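Local coordinates for protein alpha-1,6-mannanase (Bacteroides thetaiotaomicron, PDB 4V1S) that probably hydrolyses alpha-1,6-mannosidic linkages within mannan chains as a family GH76 glycoside hydrolase, at residues 183-189 / 199-204; 205-209 / 231-235; 210-214 / 224-228; 244-249 / 261-267; 180-184 / 250-254. All coordinates share one frame; numbering follows the deposited sequence.

Contact 1 (183-189 / 199-204); sequences LGGGIYF and QKNTIC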
# COMPACT_ATOMS: atom_id res chain seq x y z
N LEU A 183 9.26 -7.43 -23.08
CA LEU A 183 9.00 -5.99 -23.16
C LEU A 183 10.18 -5.11 -22.76
O LEU A 183 10.01 -3.89 -22.58
CB LEU A 183 7.75 -5.59 -22.33
CG LEU A 183 6.44 -6.23 -22.80
CD1 LEU A 183 5.28 -5.77 -21.93
CD2 LEU A 183 6.13 -5.93 -24.26
N GLY A 184 11.37 -5.69 -22.62
CA GLY A 184 12.56 -4.95 -22.28
C GLY A 184 12.79 -4.72 -20.80
O GLY A 184 13.74 -4.05 -20.42
N GLY A 185 11.95 -5.33 -19.97
CA GLY A 185 12.01 -5.12 -18.54
C GLY A 185 10.63 -5.17 -17.93
O GLY A 185 9.68 -5.58 -18.56
N GLY A 186 10.53 -4.74 -16.68
CA GLY A 186 9.24 -4.72 -16.00
C GLY A 186 8.84 -6.07 -15.46
O GLY A 186 9.53 -7.09 -15.67
N ILE A 187 7.74 -6.06 -14.73
CA ILE A 187 7.31 -7.20 -13.91
C ILE A 187 5.87 -7.56 -14.26
O ILE A 187 5.00 -6.70 -14.31
CB ILE A 187 7.47 -6.86 -12.41
CG1 ILE A 187 8.94 -6.62 -12.09
CG2 ILE A 187 6.88 -7.96 -11.49
CD1 ILE A 187 9.22 -6.10 -10.69
N TYR A 188 5.64 -8.85 -14.48
CA TYR A 188 4.32 -9.37 -14.78
C TYR A 188 3.36 -9.09 -13.64
O TYR A 188 3.75 -9.04 -12.48
CB TYR A 188 4.36 -10.88 -15.02
CG TYR A 188 5.25 -11.32 -16.14
CD1 TYR A 188 4.82 -11.28 -17.46
CD2 TYR A 188 6.53 -11.77 -15.86
CE1 TYR A 188 5.66 -11.69 -18.48
CE2 TYR A 188 7.37 -12.17 -16.88
CZ TYR A 188 6.93 -12.13 -18.17
OH TYR A 188 7.77 -12.53 -19.17
N PHE A 189 2.07 -8.98 -13.96
CA PHE A 189 1.10 -8.89 -12.91
C PHE A 189 1.10 -10.11 -12.01
O PHE A 189 1.09 -9.97 -10.80
CB PHE A 189 -0.30 -8.74 -13.53
CG PHE A 189 -1.41 -8.51 -12.54
CD1 PHE A 189 -1.32 -7.49 -11.60
CD2 PHE A 189 -2.52 -9.36 -12.51
CE1 PHE A 189 -2.32 -7.30 -10.67
CE2 PHE A 189 -3.54 -9.15 -11.58
CZ PHE A 189 -3.44 -8.13 -10.66
N GLN A 199 0.65 -9.50 -19.18
CA GLN A 199 0.92 -8.07 -19.11
C GLN A 199 1.89 -7.76 -17.99
O GLN A 199 2.03 -8.55 -17.04
CB GLN A 199 -0.39 -7.29 -18.92
CG GLN A 199 -1.17 -7.70 -17.67
CD GLN A 199 -2.55 -7.11 -17.64
OE1 GLN A 199 -3.49 -7.63 -18.28
NE2 GLN A 199 -2.68 -6.02 -16.92
N LYS A 200 2.54 -6.61 -18.12
CA LYS A 200 3.43 -6.06 -17.10
C LYS A 200 2.86 -4.73 -16.64
O LYS A 200 2.35 -3.95 -17.43
CB LYS A 200 4.88 -5.92 -17.62
CG LYS A 200 5.48 -7.28 -17.94
CD LYS A 200 6.96 -7.18 -18.23
CE LYS A 200 7.62 -8.56 -18.23
NZ LYS A 200 9.11 -8.44 -18.24
N ASN A 201 2.94 -4.49 -15.34
CA ASN A 201 2.06 -3.53 -14.66
C ASN A 201 2.84 -2.53 -13.80
O ASN A 201 3.81 -2.87 -13.12
CB ASN A 201 1.04 -4.29 -13.78
CG ASN A 201 0.13 -5.18 -14.60
OD1 ASN A 201 -1.09 -4.97 -14.67
ND2 ASN A 201 0.73 -6.16 -15.24
N THR A 202 2.41 -1.27 -13.88
CA THR A 202 3.02 -0.23 -13.12
C THR A 202 3.03 -0.56 -11.64
O THR A 202 4.04 -0.34 -10.99
CB THR A 202 2.28 1.10 -13.35
OG1 THR A 202 2.31 1.41 -14.74
CG2 THR A 202 2.94 2.20 -12.54
N ILE A 203 1.95 -1.12 -11.12
CA ILE A 203 1.89 -1.36 -9.68
C ILE A 203 2.99 -2.35 -9.27
O ILE A 203 3.60 -2.18 -8.22
CB ILE A 203 0.51 -1.79 -9.16
CG1 ILE A 203 0.50 -1.84 -7.62
CG2 ILE A 203 0.05 -3.11 -9.77
CD1 ILE A 203 0.79 -0.51 -6.95
N CYS A 204 3.25 -3.35 -10.11
CA CYS A 204 4.33 -4.28 -9.84
C CYS A 204 5.70 -3.59 -9.83
O CYS A 204 6.47 -3.84 -8.92
CB CYS A 204 4.31 -5.42 -10.84
SG CYS A 204 2.76 -6.33 -10.83
O HOH W 1 6.27 -3.71 -14.27
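Y188 and K200 face each other as a single antiparallel bridge, a non-hydrogen-bonded pair with CA atoms 4.1 Å apart. The bonds fall on the flanking residues: N201 N donates to I187 O, and F189 N to Q199 O at 3.1 Å (155° at the hydrogen). Water 1 extends this link by accepting from I187 N and donating to N201 O. K200 dominates the side-chain part. With CG anti to its own carbonyl carbon (chi1 -64°) and the rest of the chain extended, it runs along the loop until NZ reaches G185 O and G186 O, 2.9 Å each, meeting both from above their carbonyl planes. On the way CE sits over the centre of the Y188 ring, 3.7 Å from the centroid, a CH-pi contact to which NZ adds a cation-pi component. NZ is further paired with D180 in a salt bridge and bonded to V182 O. A methionine here would probably leave D180 without its cationic mate and the loop carbonyls without their donor. Glycine suits G186, since a CB there would press on K200 CD and, at these backbone angles, on the carbonyl O of G185 as well. N201 crosses F189 CB, its ND2 3.3 Å away, while OD1 accepts from Q199 NE2 at 2.9 Å, which restrains the amide. C204 CB meets I187 CG2 at 3.7 Å. Around this core, I187 and C204 also touch helix 142-159, F189 meets F141 edge-to-face, I203 leans on helix 264-281, and K200 pairs through its backbone with K251 of strand 246-252.

Contact 2 (205-209 / 231-235); sequences SAVTM and INDWT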
# COMPACT_ATOMS: atom_id res chain seq x y z
N SER A 205 5.98 -2.72 -10.82
CA SER A 205 7.18 -1.89 -10.76
C SER A 205 7.26 -1.13 -9.45
O SER A 205 8.28 -1.15 -8.76
CB SER A 205 7.20 -0.86 -11.89
OG SER A 205 7.46 -1.46 -13.15
N ALA A 206 6.17 -0.44 -9.13
CA ALA A 206 6.18 0.55 -8.06
C ALA A 206 6.34 -0.04 -6.67
O ALA A 206 7.17 0.44 -5.87
CB ALA A 206 4.92 1.42 -8.17
N VAL A 207 5.59 -1.08 -6.34
CA VAL A 207 5.76 -1.69 -5.03
C VAL A 207 7.11 -2.43 -4.93
O VAL A 207 7.70 -2.54 -3.85
CB VAL A 207 4.61 -2.63 -4.62
CG1 VAL A 207 3.32 -1.86 -4.52
CG2 VAL A 207 4.47 -3.86 -5.52
N THR A 208 7.59 -2.97 -6.05
CA THR A 208 8.89 -3.62 -6.03
C THR A 208 10.01 -2.57 -5.82
O THR A 208 10.93 -2.80 -5.04
CB THR A 208 9.08 -4.48 -7.28
OG1 THR A 208 8.08 -5.46 -7.36
CG2 THR A 208 10.41 -5.17 -7.31
N MET A 209 9.92 -1.43 -6.51
CA MET A 209 10.85 -0.36 -6.29
C MET A 209 10.88 0.12 -4.85
O MET A 209 11.95 0.28 -4.26
CB MET A 209 10.56 0.83 -7.21
CG MET A 209 10.92 0.58 -8.68
SD MET A 209 10.16 1.74 -9.84
CE MET A 209 10.52 3.30 -9.05
N ILE A 231 14.38 -1.07 -12.76
CA ILE A 231 12.94 -1.14 -12.92
C ILE A 231 12.35 0.25 -13.16
O ILE A 231 11.48 0.43 -14.01
CB ILE A 231 12.30 -1.80 -11.68
CG1 ILE A 231 12.74 -3.28 -11.60
CG2 ILE A 231 10.79 -1.66 -11.72
CD1 ILE A 231 12.53 -3.88 -10.22
N ASN A 232 12.84 1.25 -12.44
CA ASN A 232 12.38 2.62 -12.66
C ASN A 232 12.63 3.11 -14.09
O ASN A 232 11.74 3.67 -14.72
CB ASN A 232 13.03 3.60 -11.72
CG ASN A 232 12.45 4.99 -11.87
OD1 ASN A 232 11.23 5.17 -11.79
ND2 ASN A 232 13.31 5.97 -12.15
N ASP A 233 13.84 2.90 -14.58
CA ASP A 233 14.19 3.31 -15.95
C ASP A 233 13.18 2.70 -16.95
O ASP A 233 12.67 3.40 -17.82
CB ASP A 233 15.60 2.86 -16.30
CG ASP A 233 16.67 3.72 -15.66
OD1 ASP A 233 16.36 4.76 -15.04
OD2 ASP A 233 17.84 3.33 -15.77
N TRP A 234 12.88 1.41 -16.79
CA TRP A 234 11.91 0.75 -17.68
C TRP A 234 10.52 1.38 -17.53
O TRP A 234 9.81 1.62 -18.53
CB TRP A 234 11.84 -0.76 -17.41
CG TRP A 234 10.87 -1.47 -18.30
CD1 TRP A 234 11.12 -2.01 -19.55
CD2 TRP A 234 9.48 -1.69 -18.05
NE1 TRP A 234 9.97 -2.54 -20.07
CE2 TRP A 234 8.95 -2.36 -19.18
CE3 TRP A 234 8.64 -1.42 -16.97
CZ2 TRP A 234 7.62 -2.76 -19.24
CZ3 TRP A 234 7.31 -1.81 -17.04
CH2 TRP A 234 6.81 -2.45 -18.17
N THR A 235 10.11 1.60 -16.29
CA THR A 235 8.77 2.09 -16.01
C THR A 235 8.57 3.50 -16.57
O THR A 235 7.55 3.79 -17.21
CB THR A 235 8.50 2.03 -14.52
OG1 THR A 235 8.77 0.69 -14.04
CG2 THR A 235 7.05 2.37 -14.23
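S205 and T235 bring their hydroxyls together at the close end of this contact, S205 OG lying 2.7 Å from T235 OG1. T235 OG1 also donates to I231 O within its own helix at 2.7 Å, from above the carbonyl plane, so this oxygen receives both the hydroxyl and the backbone N of T235. Short hydroxylated side chains let the two oxygens come this near. S205 OG also lies at the edge of the W234 ring, 3.9 Å from CZ3, and W234 NE1 is bonded to L183 O. A valine in place of T235 would probably leave S205 OG facing a methyl and I231 O without its second donor. Helices 202-219 and 222-239 form an antiparallel hairpin, as in the (alpha/alpha)6 barrel of this clan, and their short axes here run 10.1 Å apart at 158°. That spacing is filled by longer side chains: I231 CG2 packs on M209 CG at 3.8 Å, the two chains sliding past each other in opposite directions. M209 then bends at chi3 (48°), bringing CE to 3.4 Å from N232 OD1, an oxygen already bonded to W274 NE1. The looser side, still buried, lies at T208, which meets the partner helix through a single contact, CG2 to I231 CD1 at 3.8 Å, and otherwise packs against L172 and L176 of helix 162-177.

Contact 3 (210-214 / 224-228); sequences LSCMK and YLDAA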
# COMPACT_ATOMS: atom_id res chain seq x y z
N LEU A 210 9.71 0.34 -4.26
CA LEU A 210 9.66 0.84 -2.91
C LEU A 210 10.24 -0.20 -1.94
O LEU A 210 11.00 0.14 -1.05
CB LEU A 210 8.24 1.25 -2.52
CG LEU A 210 8.15 1.88 -1.12
CD1 LEU A 210 9.03 3.12 -1.00
CD2 LEU A 210 6.72 2.24 -0.80
N SER A 211 9.89 -1.47 -2.15
CA SER A 211 10.43 -2.56 -1.33
C SER A 211 11.95 -2.62 -1.43
O SER A 211 12.66 -2.76 -0.42
CB SER A 211 9.84 -3.90 -1.76
OG SER A 211 8.44 -3.98 -1.53
N CYS A 212 12.45 -2.53 -2.66
CA CYS A 212 13.90 -2.50 -2.91
C CYS A 212 14.56 -1.36 -2.15
O CYS A 212 15.60 -1.55 -1.52
CB CYS A 212 14.21 -2.37 -4.41
SG CYS A 212 14.07 -3.88 -5.37
N MET A 213 13.97 -0.17 -2.21
CA MET A 213 14.56 0.97 -1.53
C MET A 213 14.54 0.81 -0.00
O MET A 213 15.52 1.18 0.68
CB MET A 213 13.91 2.28 -1.97
CG MET A 213 14.21 2.63 -3.42
SD MET A 213 15.97 2.55 -3.88
CE MET A 213 16.70 3.63 -2.66
N LYS A 214 13.46 0.24 0.53
CA LYS A 214 13.38 -0.01 1.96
C LYS A 214 14.41 -1.04 2.39
O LYS A 214 15.11 -0.85 3.40
CB LYS A 214 11.96 -0.40 2.38
CG LYS A 214 10.96 0.77 2.33
CD LYS A 214 9.55 0.39 2.72
CE LYS A 214 8.75 1.65 3.01
NZ LYS A 214 9.09 2.20 4.34
N TYR A 224 19.85 -4.05 -4.35
CA TYR A 224 18.50 -3.53 -4.21
C TYR A 224 18.33 -2.13 -4.85
O TYR A 224 17.33 -1.86 -5.53
CB TYR A 224 18.11 -3.46 -2.74
CG TYR A 224 17.86 -4.81 -2.08
CD1 TYR A 224 16.87 -5.66 -2.55
CD2 TYR A 224 18.58 -5.20 -0.97
CE1 TYR A 224 16.63 -6.88 -1.93
CE2 TYR A 224 18.36 -6.42 -0.35
CZ TYR A 224 17.37 -7.26 -0.82
OH TYR A 224 17.13 -8.47 -0.18
N LEU A 225 19.30 -1.25 -4.63
CA LEU A 225 19.31 0.06 -5.28
C LEU A 225 19.39 -0.11 -6.80
O LEU A 225 18.64 0.54 -7.53
CB LEU A 225 20.46 0.93 -4.78
CG LEU A 225 20.63 2.30 -5.47
CD1 LEU A 225 19.40 3.18 -5.34
CD2 LEU A 225 21.83 3.02 -4.90
N ASP A 226 20.26 -1.00 -7.27
CA ASP A 226 20.41 -1.20 -8.70
C ASP A 226 19.13 -1.75 -9.33
O ASP A 226 18.78 -1.37 -10.44
CB ASP A 226 21.59 -2.12 -9.01
CG ASP A 226 22.94 -1.48 -8.69
OD1 ASP A 226 23.05 -0.22 -8.68
OD2 ASP A 226 23.89 -2.24 -8.46
N ALA A 227 18.41 -2.62 -8.60
CA ALA A 227 17.14 -3.13 -9.07
C ALA A 227 16.11 -2.00 -9.18
O ALA A 227 15.43 -1.91 -10.19
CB ALA A 227 16.64 -4.25 -8.17
N ALA A 228 16.01 -1.15 -8.16
CA ALA A 228 15.07 -0.04 -8.19
C ALA A 228 15.34 0.86 -9.40
O ALA A 228 14.41 1.28 -10.11
CB ALA A 228 15.13 0.76 -6.90
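Near the turn of the helical hairpin 202-219/222-239, C212 and Y224 bring the two antiparallel backbones to a CA separation of 4.9 Å. The short axes pass 8.1 Å apart at 156°, a closeness that small residues permit. C212 CB rests 3.4 Å from Y224 O, a carbonyl already accepting from A228 N in its own helix, and in return Y224 CB lies 3.4 Å from C212 O. The thiol reaches A227 CB at 3.8 Å. Cysteine and alanine fit here because neither has branches to push the helices apart. Paired antiparallel helices of this sort are the building unit of the (alpha/alpha)6 barrel to which the GH76 family belongs. On the neighbouring flank M213, whose CB points away from the partner helix, comes back to it by bending at chi2 (-50°) and again at chi3 (-54°). Its flexible thioether thereby lays SD against A228 CB at 3.6 Å and against L225 CD1 at 3.8 Å, with CE touching the same leucine methyl. The Y224 ring extends beyond the interface to L172 and K169 of helix 162-177, and M213 also touches K276 and A280 of helix 264-281.

Contact 4 (244-249 / 261-267); sequences DNLLWD and QKWSYNA. With GOL (glycerol), chain C.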
# COMPACT_ATOMS: atom_id res chain seq x y z
N ASP A 244 1.44 14.67 -18.49
CA ASP A 244 0.96 15.05 -17.14
C ASP A 244 1.71 14.41 -15.99
O ASP A 244 1.37 14.63 -14.84
CB ASP A 244 -0.54 14.79 -17.00
CG ASP A 244 -0.90 13.33 -17.10
OD1 ASP A 244 0.01 12.47 -17.28
OD2 ASP A 244 -2.11 13.03 -17.05
N ASN A 245 2.76 13.64 -16.30
CA ASN A 245 3.57 12.96 -15.30
C ASN A 245 2.79 11.96 -14.46
O ASN A 245 3.21 11.61 -13.37
CB ASN A 245 4.34 13.94 -14.43
CG ASN A 245 5.51 14.52 -15.17
OD1 ASN A 245 6.48 13.81 -15.47
ND2 ASN A 245 5.42 15.79 -15.53
N LEU A 246 1.68 11.49 -15.00
CA LEU A 246 0.94 10.40 -14.37
C LEU A 246 1.28 9.08 -15.04
O LEU A 246 1.89 9.04 -16.10
CB LEU A 246 -0.56 10.67 -14.40
CG LEU A 246 -0.96 11.90 -13.58
CD1 LEU A 246 -2.47 12.10 -13.60
CD2 LEU A 246 -0.44 11.85 -12.14
N LEU A 247 0.90 7.99 -14.37
CA LEU A 247 1.28 6.65 -14.80
C LEU A 247 0.12 5.91 -15.44
O LEU A 247 -0.98 5.85 -14.87
CB LEU A 247 1.77 5.81 -13.60
CG LEU A 247 3.17 6.03 -13.02
CD1 LEU A 247 4.28 5.64 -14.00
CD2 LEU A 247 3.38 7.45 -12.52
N TRP A 248 0.39 5.34 -16.61
CA TRP A 248 -0.53 4.39 -17.22
C TRP A 248 -0.52 3.09 -16.39
O TRP A 248 0.27 2.93 -15.48
CB TRP A 248 -0.15 4.13 -18.68
CG TRP A 248 -0.28 5.36 -19.54
CD1 TRP A 248 -1.33 6.22 -19.55
CD2 TRP A 248 0.65 5.86 -20.51
NE1 TRP A 248 -1.12 7.23 -20.46
CE2 TRP A 248 0.10 7.04 -21.05
CE3 TRP A 248 1.91 5.44 -20.96
CZ2 TRP A 248 0.75 7.79 -22.05
CZ3 TRP A 248 2.56 6.18 -21.93
CH2 TRP A 248 1.99 7.35 -22.46
N ASP A 249 -1.44 2.19 -16.69
CA ASP A 249 -1.66 1.01 -15.85
C ASP A 249 -0.77 -0.19 -16.18
O ASP A 249 -0.22 -0.82 -15.28
CB ASP A 249 -3.12 0.54 -15.90
CG ASP A 249 -3.45 -0.42 -14.79
OD1 ASP A 249 -3.30 -0.02 -13.64
OD2 ASP A 249 -3.86 -1.57 -15.05
N GLN A 261 -5.49 3.56 -18.53
CA GLN A 261 -6.19 3.89 -17.29
C GLN A 261 -5.22 4.42 -16.24
O GLN A 261 -4.23 3.78 -15.92
CB GLN A 261 -6.94 2.70 -16.72
CG GLN A 261 -7.59 2.93 -15.36
CD GLN A 261 -8.77 3.89 -15.43
OE1 GLN A 261 -9.58 3.84 -16.39
NE2 GLN A 261 -8.92 4.75 -14.41
N LYS A 262 -5.53 5.61 -15.73
CA LYS A 262 -4.73 6.23 -14.68
C LYS A 262 -5.38 6.01 -13.32
O LYS A 262 -6.51 6.43 -13.10
CB LYS A 262 -4.56 7.71 -14.95
CG LYS A 262 -3.58 7.93 -16.09
CD LYS A 262 -3.50 9.34 -16.58
CE LYS A 262 -2.51 9.41 -17.72
NZ LYS A 262 -2.62 10.70 -18.46
N TRP A 263 -4.62 5.39 -12.43
CA TRP A 263 -5.05 5.16 -11.07
C TRP A 263 -4.13 5.89 -10.11
O TRP A 263 -2.90 5.88 -10.29
CB TRP A 263 -5.00 3.66 -10.70
CG TRP A 263 -5.96 2.82 -11.47
CD1 TRP A 263 -5.66 1.82 -12.29
CD2 TRP A 263 -7.40 2.88 -11.41
NE1 TRP A 263 -6.80 1.26 -12.82
CE2 TRP A 263 -7.89 1.89 -12.27
CE3 TRP A 263 -8.31 3.68 -10.71
CZ2 TRP A 263 -9.26 1.67 -12.45
CZ3 TRP A 263 -9.66 3.48 -10.87
CH2 TRP A 263 -10.13 2.47 -11.75
N SER A 264 -4.71 6.38 -9.03
CA SER A 264 -3.94 7.13 -8.04
C SER A 264 -2.75 6.37 -7.44
O SER A 264 -1.69 6.97 -7.28
CB SER A 264 -4.87 7.65 -6.92
OG SER A 264 -5.55 6.59 -6.29
N TYR A 265 -2.92 5.09 -7.11
CA TYR A 265 -1.88 4.35 -6.45
C TYR A 265 -0.66 4.05 -7.33
O TYR A 265 0.42 3.84 -6.83
CB TYR A 265 -2.41 3.09 -5.80
CG TYR A 265 -2.65 1.86 -6.68
CD1 TYR A 265 -3.16 1.96 -8.00
CD2 TYR A 265 -2.41 0.59 -6.17
CE1 TYR A 265 -3.39 0.85 -8.78
CE2 TYR A 265 -2.62 -0.53 -6.94
CZ TYR A 265 -3.12 -0.42 -8.24
OH TYR A 265 -3.32 -1.54 -8.98
N ASN A 266 -0.85 4.06 -8.64
CA ASN A 266 0.30 3.90 -9.54
C ASN A 266 1.19 5.15 -9.52
O ASN A 266 2.41 5.05 -9.49
CB ASN A 266 -0.16 3.54 -10.94
CG ASN A 266 -0.47 2.08 -11.07
OD1 ASN A 266 0.14 1.25 -10.38
ND2 ASN A 266 -1.43 1.76 -11.90
N ALA A 267 0.57 6.32 -9.45
CA ALA A 267 1.32 7.56 -9.15
C ALA A 267 1.93 7.53 -7.74
O ALA A 267 3.13 7.78 -7.56
CB ALA A 267 0.46 8.80 -9.34
C1 GOL C . -4.18 -4.91 -12.43
O1 GOL C . -5.32 -5.15 -11.60
C2 GOL C . -3.50 -3.60 -12.04
O2 GOL C . -2.59 -3.22 -13.08
C3 GOL C . -4.56 -2.52 -11.80
O3 GOL C . -3.96 -1.27 -11.42
O HOH W 2 -1.42 7.31 -12.50
O HOH W 3 -2.49 3.86 -13.80
O HOH W 4 -3.48 8.89 -21.24
O HOH W 5 -0.65 -1.28 -12.53
O HOH W 6 -6.72 -1.07 -14.55
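K262 runs alongside 244-249, from L247 O back to the carboxylate of D244, and its atoms meet a succession of neighbours. CB and CG share L247 O, CG coming to 3.5 Å of it. Next the lysine chain crosses that of L246 at about a right angle, CD 3.9 Å from L246 CB, and CE lies beside W248, 3.8 Å from NE1. NZ ends in a salt bridge with D244 OD2 at 2.8 Å, approached on the syn side and 24° out of the carboxylate plane; D241 gives it a second anionic partner. The long, straight lysine thus uses its methylenes on L246 and W248 and its charge on the acids. D244 OD1 accepts from L246 N, an Asx turn that positions the carboxylate. At the helix start, L247 CB packs on N266 CB, and water 3 donates to L247 O and Q261 O while accepting from W263 N and N266 ND2. Farther on, D249 OD1 takes a hydrogen bond from glycerol O3 at 2.6 Å and a weak one from N266 ND2 at 3.1 Å, and it lies in plane at the W263 edge. Y265 OH is 2.5 Å from the same glycerol hydroxyl. Glycerol, probably from the crystallisation liquor, held by D249 and Y265 beside the W263 edge, with N266 behind D249, is consistent with a substrate pocket at the helix ends of a GH76 (alpha/alpha)6 barrel.

Contact 5 (180-184 / 250-254); sequences DNVLG and AKMVA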
# COMPACT_ATOMS: atom_id res chain seq x y z
N ASP A 180 11.78 -9.80 -16.02
CA ASP A 180 12.62 -10.38 -17.07
C ASP A 180 12.63 -9.40 -18.25
O ASP A 180 12.06 -8.31 -18.15
CB ASP A 180 12.19 -11.82 -17.46
CG ASP A 180 10.81 -11.86 -18.06
OD1 ASP A 180 10.36 -10.83 -18.63
OD2 ASP A 180 10.18 -12.93 -17.98
N ASN A 181 13.30 -9.77 -19.33
CA ASN A 181 13.44 -8.86 -20.48
C ASN A 181 12.33 -8.91 -21.53
O ASN A 181 12.45 -8.31 -22.58
CB ASN A 181 14.83 -9.01 -21.09
CG ASN A 181 15.85 -8.17 -20.37
OD1 ASN A 181 16.94 -8.64 -20.00
ND2 ASN A 181 15.51 -6.91 -20.15
N VAL A 182 11.23 -9.60 -21.23
CA VAL A 182 10.02 -9.50 -22.06
C VAL A 182 9.58 -8.05 -21.94
O VAL A 182 9.59 -7.48 -20.85
CB VAL A 182 8.98 -10.53 -21.60
CG1 VAL A 182 7.64 -10.35 -22.30
CG2 VAL A 182 9.54 -11.95 -21.85
N LEU A 183 9.26 -7.43 -23.08
CA LEU A 183 9.00 -5.99 -23.16
C LEU A 183 10.18 -5.11 -22.76
O LEU A 183 10.01 -3.89 -22.58
CB LEU A 183 7.75 -5.59 -22.33
CG LEU A 183 6.44 -6.23 -22.80
CD1 LEU A 183 5.28 -5.77 -21.93
CD2 LEU A 183 6.13 -5.93 -24.26
N GLY A 184 11.37 -5.69 -22.62
CA GLY A 184 12.56 -4.95 -22.28
C GLY A 184 12.79 -4.72 -20.80
O GLY A 184 13.74 -4.05 -20.42
N ALA A 250 -0.63 -0.52 -17.46
CA ALA A 250 0.01 -1.77 -17.84
C ALA A 250 0.36 -1.77 -19.31
O ALA A 250 -0.18 -0.97 -20.08
CB ALA A 250 -0.92 -2.93 -17.54
N LYS A 251 1.27 -2.66 -19.68
CA LYS A 251 1.66 -2.86 -21.07
C LYS A 251 1.45 -4.35 -21.39
O LYS A 251 1.90 -5.22 -20.65
CB LYS A 251 3.10 -2.43 -21.30
CG LYS A 251 3.53 -2.42 -22.75
CD LYS A 251 4.85 -1.70 -22.87
CE LYS A 251 5.43 -1.72 -24.26
NZ LYS A 251 5.00 -0.51 -24.97
N MET A 252 0.74 -4.60 -22.49
CA MET A 252 0.38 -5.96 -22.91
C MET A 252 1.56 -6.62 -23.60
O MET A 252 2.22 -6.03 -24.45
CB MET A 252 -0.80 -5.95 -23.87
CG MET A 252 -2.06 -5.28 -23.33
SD MET A 252 -2.68 -6.06 -21.82
CE MET A 252 -2.44 -4.74 -20.64
N VAL A 253 1.83 -7.86 -23.23
CA VAL A 253 2.97 -8.57 -23.80
C VAL A 253 2.78 -8.94 -25.27
O VAL A 253 3.72 -8.88 -26.06
CB VAL A 253 3.30 -9.81 -22.94
CG1 VAL A 253 4.21 -10.78 -23.68
CG2 VAL A 253 3.92 -9.37 -21.63
N ALA A 254 1.55 -9.26 -25.66
CA ALA A 254 1.27 -9.74 -27.01
C ALA A 254 1.64 -8.71 -28.08
O ALA A 254 2.27 -9.04 -29.09
CB ALA A 254 -0.20 -10.09 -27.14
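L183 lays its isobutyl end across the last strand residues of 250-254, CD1 coming to 3.7 Å of K251 O and CD2 to 3.9 Å of M252 O. The contact joins the loop that follows helix 162-177 to strand 246-252 of a small, curled antiparallel sheet, and it lies at the surface of the helical barrel. Before L183 the loop folds into an Asx turn: D180 OD1, met from above its carboxylate plane, accepts from V182 N at 3.0 Å. An aspartate suits the place because its short side chain can bond to the backbone two residues on. G184 N then donates to N181 O at 2.8 Å, which tightens the bend. L183 itself has a positive phi of 61°, and the next residue is a glycine, G184, with phi 85°, where a CB would be forced against the preceding carbonyl O. With CG anti to its carbonyl carbon and CD1 extended from CA (chi2 -180°), the leucine directs CD1 onto the strand, where it also lies 3.9 Å from K251 CG. Of the lysine side chain it is the methylenes that touch; NZ turns to G256 O. No hydrogen bond joins the two segments: the strand carbonyls serve merely as neighbours of methyl groups, and K251 bonds through its backbone with K200 instead. Branched aliphatic residues suit an apolar patch of this kind. V253 completes it by spreading its two methyls over both loop residues, CG2 at 3.9 Å from L183 CD1 and CG1 at 3.7 Å from V182 CG1.

Contacts 1 and 5 lie 6 Å apart between centres and share L183 and G184, with D180 of contact 5 holding K200 and Y188 of contact 1. L183 O also takes W234 NE1 of contact 2 at 2.8 Å, tying the loop to the helical hairpin. Farther down that hairpin, contact 3 touches neither contact 1 (nearest atoms about 7 Å apart) nor contact 4 (about 9 Å). Contacts 1 and 4 meet where helix 202-219 begins: T202 OG1 is 2.7 Å from W248 O, and N201 OD1 binds the same glycerol as D249. Strand 246-252 carries both contacts 4 and 5, so the probable sugar pocket and the surface loop are linked through one strand.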